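Putative c-1-tetrahydrofolate synthase, cytoplasmic (Leishmania major, PDB 4A26) probably catalyses the NAD(P)-dependent oxidation of methylenetetrahydrofolate and the hydrolysis of the resulting methenyltetrahydrofolate, as a homodimeric dehydrogenase/cyclohydrolase of one-carbon metabolism. Local coordinates at residues 15-20 / 156-161; 27-32 / 288-293; 161-166 / 183-188. All blocks are in the same frame, centred on the assembly; numbering follows the deposited sequence.

Contact 1 of 3, residues 15-20 / 156-161; sequences AAAIRS and LKRCGI
The guanidinium of R158 carries I18 on one of its faces, while A17 meets it at a slant that is neither face nor edge. CG1 of I18 is the atom over the face: it lies 3.8 Å from NE of R158 and 4.1 Å from CZ of R158, so it sits over the NE-CZ-NH2 side of the group, away from NH1. CD1 of I18 follows the arginine back toward its stem and comes to 4.0 Å from NE of R158. The methyl CB of A17 is farther away, 4.3 Å from NH1 of R158. R158 reaches across because its chain runs extended from CG to NE, CG starting anti to the carbonyl carbon (chi1 -80°). I18 likewise sets CG1 anti to its carbonyl carbon (chi1 -76°), which leaves the longer branch facing the arginine. R158 stands in the last turn of helix 147-159, which closes in a Schellman motif at G160 (phi 77°). There L156 O accepts both C159 N, at 2.9 Å, and I161 N, from opposite faces of the carbonyl plane. Helix 11-32 falls in the catalytic-domain part of the sequence and helix 147-159 in the NAD(P)-binding part, so the arginine spans two regions of the fold at a partly exposed surface. Its NH2 makes a salt bridge with E21, one turn farther along helix 11-32. The chemistry is thus divided: I18 lies over one face of the guanidinium without competing for its N-H groups, and the ion pair with E21 probably fixes its rotation and offsets its charge.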
loop_
_atom_site.group_PDB
_atom_site.type_symbol
_atom_site.label_atom_id
_atom_site.label_comp_id
_atom_site.label_asym_id
_atom_site.label_seq_id
_atom_site.Cartn_x
_atom_site.Cartn_y
_atom_site.Cartn_z
ATOM N N ALA A 15 1.489 -26.661 -0.677
ATOM C CA ALA A 15 1.584 -26.312 -2.097
ATOM C C ALA A 15 1.169 -27.480 -2.994
ATOM O O ALA A 15 0.492 -27.285 -4.002
ATOM C CB ALA A 15 3.005 -25.864 -2.434
ATOM N N ALA A 16 1.583 -28.687 -2.617
ATOM C CA ALA A 16 1.215 -29.901 -3.346
ATOM C C ALA A 16 -0.297 -30.090 -3.362
ATOM O O ALA A 16 -0.874 -30.401 -4.403
ATOM C CB ALA A 16 1.890 -31.115 -2.730
ATOM N N ALA A 17 -0.928 -29.893 -2.206
ATOM C CA ALA A 17 -2.383 -29.955 -2.099
ATOM C C ALA A 17 -3.047 -28.909 -2.992
ATOM O O ALA A 17 -4.058 -29.191 -3.636
ATOM C CB ALA A 17 -2.816 -29.756 -0.657
ATOM N N ILE A 18 -2.472 -27.707 -3.025
ATOM C CA ILE A 18 -3.007 -26.615 -3.831
ATOM C C ILE A 18 -2.893 -26.906 -5.329
ATOM O O ILE A 18 -3.844 -26.675 -6.077
ATOM C CB ILE A 18 -2.327 -25.270 -3.490
ATOM C CG1 ILE A 18 -2.868 -24.740 -2.159
ATOM C CG2 ILE A 18 -2.575 -24.243 -4.584
ATOM C CD1 ILE A 18 -2.090 -23.583 -1.591
ATOM N N ARG A 19 -1.749 -27.429 -5.765
ATOM C CA ARG A 19 -1.580 -27.811 -7.172
ATOM C C ARG A 19 -2.641 -28.816 -7.609
ATOM O O ARG A 19 -3.176 -28.718 -8.715
ATOM C CB ARG A 19 -0.180 -28.377 -7.432
ATOM C CG ARG A 19 0.927 -27.327 -7.399
ATOM C CD ARG A 19 2.207 -27.830 -8.057
ATOM N NE ARG A 19 2.777 -28.989 -7.374
ATOM C CZ ARG A 19 3.461 -28.942 -6.231
ATOM N NH1 ARG A 19 3.665 -27.787 -5.609
ATOM N NH2 ARG A 19 3.942 -30.058 -5.694
ATOM N N SER A 20 -2.951 -29.771 -6.732
ATOM C CA SER A 20 -4.006 -30.756 -6.992
ATOM C C SER A 20 -5.374 -30.094 -7.124
ATOM O O SER A 20 -6.159 -30.447 -8.003
ATOM C CB SER A 20 -4.052 -31.798 -5.874
ATOM O OG SER A 20 -5.171 -32.654 -6.025
ATOM N N LEU A 156 -0.692 -19.741 6.753
ATOM C CA LEU A 156 -1.349 -19.533 8.046
ATOM C C LEU A 156 -2.779 -20.066 8.039
ATOM O O LEU A 156 -3.127 -20.918 8.849
ATOM C CB LEU A 156 -1.348 -18.046 8.417
ATOM C CG LEU A 156 0.024 -17.394 8.620
ATOM C CD1 LEU A 156 -0.112 -15.887 8.656
ATOM C CD2 LEU A 156 0.685 -17.899 9.891
ATOM N N LYS A 157 -3.597 -19.562 7.116
ATOM C CA LYS A 157 -4.993 -19.992 6.974
ATOM C C LYS A 157 -5.128 -21.507 6.969
ATOM O O LYS A 157 -6.005 -22.066 7.633
ATOM C CB LYS A 157 -5.591 -19.456 5.672
ATOM C CG LYS A 157 -5.949 -17.975 5.686
ATOM C CD LYS A 157 -6.768 -17.610 4.451
ATOM C CE LYS A 157 -7.466 -16.269 4.596
ATOM N NZ LYS A 157 -6.516 -15.144 4.425
ATOM N N ARG A 158 -4.252 -22.158 6.206
ATOM C CA ARG A 158 -4.305 -23.604 6.020
ATOM C C ARG A 158 -3.769 -24.403 7.203
ATOM O O ARG A 158 -4.010 -25.602 7.286
ATOM C CB ARG A 158 -3.579 -23.999 4.732
ATOM C CG ARG A 158 -4.430 -23.777 3.496
ATOM C CD ARG A 158 -3.723 -24.218 2.240
ATOM N NE ARG A 158 -4.669 -24.658 1.218
ATOM C CZ ARG A 158 -5.113 -25.906 1.081
ATOM N NH1 ARG A 158 -4.717 -26.877 1.903
ATOM N NH2 ARG A 158 -5.970 -26.187 0.110
ATOM N N CYS A 159 -3.045 -23.747 8.102
ATOM C CA CYS A 159 -2.643 -24.361 9.368
ATOM C C CYS A 159 -3.616 -24.021 10.499
ATOM O O CYS A 159 -3.419 -24.441 11.638
ATOM C CB CYS A 159 -1.228 -23.927 9.747
ATOM S SG CYS A 159 0.046 -24.700 8.745
ATOM N N GLY A 160 -4.663 -23.266 10.177
ATOM C CA GLY A 160 -5.668 -22.874 11.156
ATOM C C GLY A 160 -5.194 -21.753 12.058
ATOM O O GLY A 160 -5.799 -21.489 13.101
ATOM N N ILE A 161 -4.115 -21.087 11.652
ATOM C CA ILE A 161 -3.518 -20.037 12.457
ATOM C C ILE A 161 -4.337 -18.758 12.316
ATOM O O ILE A 161 -4.441 -18.190 11.224
ATOM C CB ILE A 161 -2.048 -19.793 12.066
ATOM C CG1 ILE A 161 -1.226 -21.062 12.323
ATOM C CG2 ILE A 161 -1.474 -18.622 12.848
ATOM C CD1 ILE A 161 0.216 -20.971 11.886
#

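Contact 2 of 3, residues 27-32 / 288-293; sequences AALREL and NTLEAF
L29 projects from helix 11-32 toward F293 and L290 of helix 279-297, and its contacts begin at CB, which lies 4.1 Å from CE2 of F293. CG carries the chain onward between the helices, anti to the carbonyl carbon (chi1 -65°), and delivers CD1 into the angle between the two partners. That methyl does most of the touching: it is 3.7 Å from CD2 of L290, 3.8 Å from CE2 of F293 and 4.0 Å from CD2 of F293. The leucine and the phenylalanine slide past one another in opposite directions, CB of L29 near CE2 and CD1 near both CE2 and CD2. L290 comes in across L29 at a slant and offers a single methyl. F293 holds its CG anti to the backbone N (chi1 172°), a torsion that sends the ring out toward helix 11-32 to meet the leucine. The two helical segments run in broadly the same direction, with CA of L29 and CA of F293 9.7 Å apart, a gap bridged entirely by apolar groups. Enzymes of this family have two alpha/beta domains joined by long helices, and this pair fits that role: helix 11-32 begins next to the NAD(P)-binding domain and here, near its C-terminal end, meets the last helix of the chain, which has returned from that domain. L290 also touches K25 and L22, one and two turns before L29 on the same side of helix 11-32. The F293 ring packs edge-to-face with H97 and touches P38, just ahead of strands 98-101 and 39-45.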
loop_
_atom_site.group_PDB
_atom_site.type_symbol
_atom_site.label_atom_id
_atom_site.label_comp_id
_atom_site.label_asym_id
_atom_site.label_seq_id
_atom_site.Cartn_x
_atom_site.Cartn_y
_atom_site.Cartn_z
ATOM N N ALA A 27 -9.667 -28.479 -14.703
ATOM C CA ALA A 27 -10.358 -29.571 -15.398
ATOM C C ALA A 27 -11.872 -29.374 -15.402
ATOM O O ALA A 27 -12.552 -29.785 -16.341
ATOM C CB ALA A 27 -10.007 -30.908 -14.761
ATOM N N ALA A 28 -12.394 -28.759 -14.345
ATOM C CA ALA A 28 -13.823 -28.474 -14.239
ATOM C C ALA A 28 -14.240 -27.377 -15.215
ATOM O O ALA A 28 -15.300 -27.466 -15.835
ATOM C CB ALA A 28 -14.188 -28.080 -12.806
ATOM N N LEU A 29 -13.404 -26.348 -15.349
ATOM C CA LEU A 29 -13.685 -25.234 -16.260
ATOM C C LEU A 29 -13.579 -25.639 -17.734
ATOM O O LEU A 29 -14.244 -25.056 -18.587
ATOM C CB LEU A 29 -12.754 -24.051 -15.977
ATOM C CG LEU A 29 -12.915 -23.362 -14.619
ATOM C CD1 LEU A 29 -11.778 -22.371 -14.386
ATOM C CD2 LEU A 29 -14.263 -22.663 -14.507
ATOM N N ARG A 30 -12.739 -26.627 -18.029
ATOM C CA ARG A 30 -12.620 -27.148 -19.389
ATOM C C ARG A 30 -13.951 -27.671 -19.924
ATOM O O ARG A 30 -14.348 -27.338 -21.038
ATOM C CB ARG A 30 -11.599 -28.276 -19.447
ATOM C CG ARG A 30 -10.165 -27.830 -19.586
ATOM C CD ARG A 30 -9.245 -29.035 -19.504
ATOM N NE ARG A 30 -9.615 -30.057 -20.489
ATOM C CZ ARG A 30 -8.835 -30.499 -21.474
ATOM N NH1 ARG A 30 -7.590 -30.055 -21.634
ATOM N NH2 ARG A 30 -9.305 -31.424 -22.301
ATOM N N GLU A 31 -14.623 -28.497 -19.127
ATOM C CA GLU A 31 -15.925 -29.055 -19.510
ATOM C C GLU A 31 -16.927 -27.934 -19.784
ATOM O O GLU A 31 -17.579 -27.914 -20.827
ATOM C CB GLU A 31 -16.475 -29.978 -18.410
ATOM C CG GLU A 31 -15.637 -31.229 -18.139
ATOM C CD GLU A 31 -15.741 -32.259 -19.249
ATOM O OE1 GLU A 31 -16.760 -32.986 -19.291
ATOM O OE2 GLU A 31 -14.798 -32.348 -20.068
ATOM N N LEU A 32 -17.010 -26.990 -18.850
ATOM C CA LEU A 32 -17.990 -25.911 -18.911
ATOM C C LEU A 32 -17.732 -24.864 -19.999
ATOM O O LEU A 32 -18.660 -24.159 -20.390
ATOM C CB LEU A 32 -18.071 -25.204 -17.554
ATOM C CG LEU A 32 -18.510 -26.043 -16.349
ATOM C CD1 LEU A 32 -18.500 -25.193 -15.092
ATOM C CD2 LEU A 32 -19.889 -26.646 -16.572
ATOM N N ASN A 288 -3.100 -17.262 -8.982
ATOM C CA ASN A 288 -3.236 -15.949 -9.592
ATOM C C ASN A 288 -3.666 -16.073 -11.051
ATOM O O ASN A 288 -4.582 -15.389 -11.491
ATOM C CB ASN A 288 -1.914 -15.170 -9.489
ATOM C CG ASN A 288 -1.776 -14.397 -8.169
ATOM O OD1 ASN A 288 -2.503 -14.643 -7.203
ATOM N ND2 ASN A 288 -0.830 -13.460 -8.132
ATOM N N THR A 289 -3.015 -16.970 -11.787
ATOM C CA THR A 289 -3.299 -17.163 -13.212
ATOM C C THR A 289 -4.651 -17.822 -13.466
ATOM O O THR A 289 -5.255 -17.600 -14.515
ATOM C CB THR A 289 -2.216 -18.015 -13.888
ATOM O OG1 THR A 289 -0.923 -17.534 -13.511
ATOM C CG2 THR A 289 -2.354 -17.953 -15.405
ATOM N N LEU A 290 -5.117 -18.641 -12.524
ATOM C CA LEU A 290 -6.456 -19.224 -12.620
ATOM C C LEU A 290 -7.494 -18.111 -12.501
ATOM O O LEU A 290 -8.362 -17.981 -13.358
ATOM C CB LEU A 290 -6.690 -20.283 -11.535
ATOM C CG LEU A 290 -7.734 -21.379 -11.809
ATOM C CD1 LEU A 290 -8.127 -22.054 -10.503
ATOM C CD2 LEU A 290 -8.964 -20.853 -12.506
ATOM N N GLU A 291 -7.382 -17.308 -11.440
ATOM C CA GLU A 291 -8.289 -16.178 -11.204
ATOM C C GLU A 291 -8.389 -15.251 -12.411
ATOM O O GLU A 291 -9.469 -14.746 -12.711
ATOM C CB GLU A 291 -7.860 -15.371 -9.969
ATOM C CG GLU A 291 -8.382 -15.929 -8.646
ATOM C CD GLU A 291 -7.848 -15.179 -7.420
ATOM O OE1 GLU A 291 -7.557 -13.957 -7.527
ATOM O OE2 GLU A 291 -7.725 -15.823 -6.346
ATOM N N ALA A 292 -7.268 -15.031 -13.095
ATOM C CA ALA A 292 -7.251 -14.225 -14.319
ATOM C C ALA A 292 -8.090 -14.874 -15.413
ATOM O O ALA A 292 -8.894 -14.208 -16.058
ATOM C CB ALA A 292 -5.825 -14.026 -14.805
ATOM N N PHE A 293 -7.885 -16.173 -15.616
ATOM C CA PHE A 293 -8.656 -16.959 -16.583
ATOM C C PHE A 293 -10.120 -17.054 -16.162
ATOM O O PHE A 293 -11.020 -17.013 -16.999
ATOM C CB PHE A 293 -8.038 -18.355 -16.722
ATOM C CG PHE A 293 -8.856 -19.319 -17.538
ATOM C CD1 PHE A 293 -9.058 -19.105 -18.888
ATOM C CD2 PHE A 293 -9.402 -20.453 -16.957
ATOM C CE1 PHE A 293 -9.797 -19.992 -19.648
ATOM C CE2 PHE A 293 -10.141 -21.346 -17.710
ATOM C CZ PHE A 293 -10.339 -21.115 -19.059
#

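Contact 3 of 3, residues 161-166 / 183-188; sequences IEMAGK and ALLMKE
The backbone N of E188, whose side chain packs against M163, is shared by two carbonyls as helix 178-187 ends: it donates to L184 O at 3.0 Å and, weakly, to L185 O. With the helix finished there, the stem of E188 faces M163, whose thioether lies across it at a slant. CE of M163 and SD of M163 are each 3.7 Å from CG of E188, while CB of M163 sits near CB of E188. The sulfur also meets L185, whose side chain crosses that of M163 at about a right angle, with SD of M163 3.6 Å from CD2 of L185. A bend at the last torsion of M163 (chi3 -74°) turns CE away from the leucine and over the glutamate stem. E188 in turn bends at chi2 (73°), which carries its carboxylate off to one side, where OE2 forms a salt bridge with K157 of helix 147-159; its CH2 groups are left to the methionine. Beyond M163 the chain makes a type II beta turn to K166, closed by K166 N to M163 O at 3.1 Å, with G165 taking the positive phi of 84°. In this turn CA and CB of A164 lie beside E188 O, with no hydrogen bond between the two residues. Backbone bonds of G165 with N189 and of K166 with T191 continue the contact into the parallel pairing of strands 167-171 and 191-195. The loop and the helix end therefore lie at one end of a Rossmann-type beta-alpha-beta unit; L185 and M163 rest on I215 and I213 of strand 213-216, and M186 packs on I194 of the second subunit.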
loop_
_atom_site.group_PDB
_atom_site.type_symbol
_atom_site.label_atom_id
_atom_site.label_comp_id
_atom_site.label_asym_id
_atom_site.label_seq_id
_atom_site.Cartn_x
_atom_site.Cartn_y
_atom_site.Cartn_z
ATOM N N ILE A 161 -4.115 -21.087 11.652
ATOM C CA ILE A 161 -3.518 -20.037 12.457
ATOM C C ILE A 161 -4.337 -18.758 12.316
ATOM O O ILE A 161 -4.441 -18.190 11.224
ATOM C CB ILE A 161 -2.048 -19.793 12.066
ATOM C CG1 ILE A 161 -1.226 -21.062 12.323
ATOM C CG2 ILE A 161 -1.474 -18.622 12.848
ATOM C CD1 ILE A 161 0.216 -20.971 11.886
ATOM N N GLU A 162 -4.933 -18.335 13.432
ATOM C CA GLU A 162 -5.750 -17.127 13.486
ATOM C C GLU A 162 -4.887 -15.898 13.230
ATOM O O GLU A 162 -3.781 -15.787 13.765
ATOM C CB GLU A 162 -6.439 -16.993 14.855
ATOM C CG GLU A 162 -7.619 -17.949 15.079
ATOM C CD GLU A 162 -8.092 -18.012 16.539
ATOM O OE1 GLU A 162 -7.526 -17.304 17.403
ATOM O OE2 GLU A 162 -9.032 -18.786 16.824
ATOM N N MET A 163 -5.402 -14.988 12.406
ATOM C CA MET A 163 -4.784 -13.684 12.166
ATOM C C MET A 163 -5.603 -12.550 12.796
ATOM O O MET A 163 -5.051 -11.709 13.487
ATOM C CB MET A 163 -4.634 -13.452 10.665
ATOM C CG MET A 163 -3.441 -14.161 10.069
ATOM S SD MET A 163 -3.508 -14.250 8.275
ATOM C CE MET A 163 -4.775 -15.505 8.070
ATOM N N ALA A 164 -6.913 -12.530 12.560
ATOM C CA ALA A 164 -7.778 -11.477 13.106
ATOM C C ALA A 164 -7.649 -11.353 14.626
ATOM O O ALA A 164 -7.759 -12.346 15.343
ATOM C CB ALA A 164 -9.221 -11.736 12.732
ATOM N N GLY A 165 -7.411 -10.133 15.105
ATOM C CA GLY A 165 -7.305 -9.861 16.540
ATOM C C GLY A 165 -5.934 -10.120 17.145
ATOM O O GLY A 165 -5.735 -9.952 18.356
ATOM N N LYS A 166 -4.980 -10.511 16.305
ATOM C CA LYS A 166 -3.649 -10.878 16.771
ATOM C C LYS A 166 -2.642 -9.763 16.504
ATOM O O LYS A 166 -2.895 -8.861 15.699
ATOM C CB LYS A 166 -3.191 -12.170 16.089
ATOM C CG LYS A 166 -4.174 -13.339 16.223
ATOM C CD LYS A 166 -4.387 -13.744 17.677
ATOM C CE LYS A 166 -5.211 -15.012 17.786
ATOM N NZ LYS A 166 -5.201 -15.562 19.171
ATOM N N ALA A 183 0.515 -5.704 4.662
ATOM C CA ALA A 183 -0.824 -5.200 4.353
ATOM C C ALA A 183 -1.848 -6.325 4.279
ATOM O O ALA A 183 -3.012 -6.121 4.602
ATOM C CB ALA A 183 -0.812 -4.423 3.057
ATOM N N LEU A 184 -1.421 -7.509 3.840
ATOM C CA LEU A 184 -2.317 -8.661 3.769
ATOM C C LEU A 184 -2.730 -9.096 5.176
ATOM O O LEU A 184 -3.892 -9.427 5.407
ATOM C CB LEU A 184 -1.663 -9.821 3.011
ATOM C CG LEU A 184 -1.404 -9.595 1.510
ATOM C CD1 LEU A 184 -0.485 -10.679 0.939
ATOM C CD2 LEU A 184 -2.708 -9.533 0.722
ATOM N N LEU A 185 -1.785 -9.069 6.111
ATOM C CA LEU A 185 -2.074 -9.366 7.513
ATOM C C LEU A 185 -3.001 -8.334 8.167
ATOM O O LEU A 185 -3.859 -8.699 8.972
ATOM C CB LEU A 185 -0.774 -9.481 8.321
ATOM C CG LEU A 185 0.088 -10.721 8.068
ATOM C CD1 LEU A 185 1.335 -10.674 8.931
ATOM C CD2 LEU A 185 -0.694 -12.005 8.330
ATOM N N MET A 186 -2.826 -7.055 7.835
ATOM C CA MET A 186 -3.718 -6.001 8.338
ATOM C C MET A 186 -5.099 -6.145 7.727
ATOM O O MET A 186 -6.106 -5.937 8.398
ATOM C CB MET A 186 -3.172 -4.601 8.037
ATOM C CG MET A 186 -4.139 -3.471 8.417
ATOM S SD MET A 186 -3.374 -1.846 8.518
ATOM C CE MET A 186 -2.797 -1.635 6.833
ATOM N N LYS A 187 -5.132 -6.496 6.448
ATOM C CA LYS A 187 -6.377 -6.784 5.743
ATOM C C LYS A 187 -7.098 -7.966 6.406
ATOM O O LYS A 187 -8.332 -8.040 6.394
ATOM C CB LYS A 187 -6.063 -7.089 4.279
ATOM C CG LYS A 187 -7.251 -7.385 3.387
ATOM C CD LYS A 187 -6.767 -7.924 2.037
ATOM C CE LYS A 187 -7.864 -7.876 0.994
ATOM N NZ LYS A 187 -9.138 -8.507 1.469
ATOM N N GLU A 188 -6.319 -8.873 6.994
ATOM C CA GLU A 188 -6.866 -10.002 7.744
ATOM C C GLU A 188 -7.130 -9.626 9.220
ATOM O O GLU A 188 -7.489 -10.484 10.033
ATOM C CB GLU A 188 -5.920 -11.208 7.644
ATOM C CG GLU A 188 -6.599 -12.470 7.127
ATOM C CD GLU A 188 -6.913 -12.421 5.638
ATOM O OE1 GLU A 188 -6.197 -11.738 4.883
ATOM O OE2 GLU A 188 -7.876 -13.085 5.214
#

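Contacts 1 and 2 both use helix 11-32, one near its start and one at its end; their centres are 19 Å apart and their nearest atoms about 8 Å. Contact 3 follows contact 1 directly along the chain, and the two share I161. The K157-E188 salt bridge also joins them, flanked by packing: K157 CG is 3.6 Å from M163 CE, and L156 CD1 lies 3.8 Å from M163 SD. Contacts 2 and 3, with centres 28 Å apart, do not meet. Contacts 1 and 2 join the catalytic and NAD(P)-binding parts of the sequence, whereas contact 3 is internal to the latter. In this family the active site lies in the cleft between the two domains.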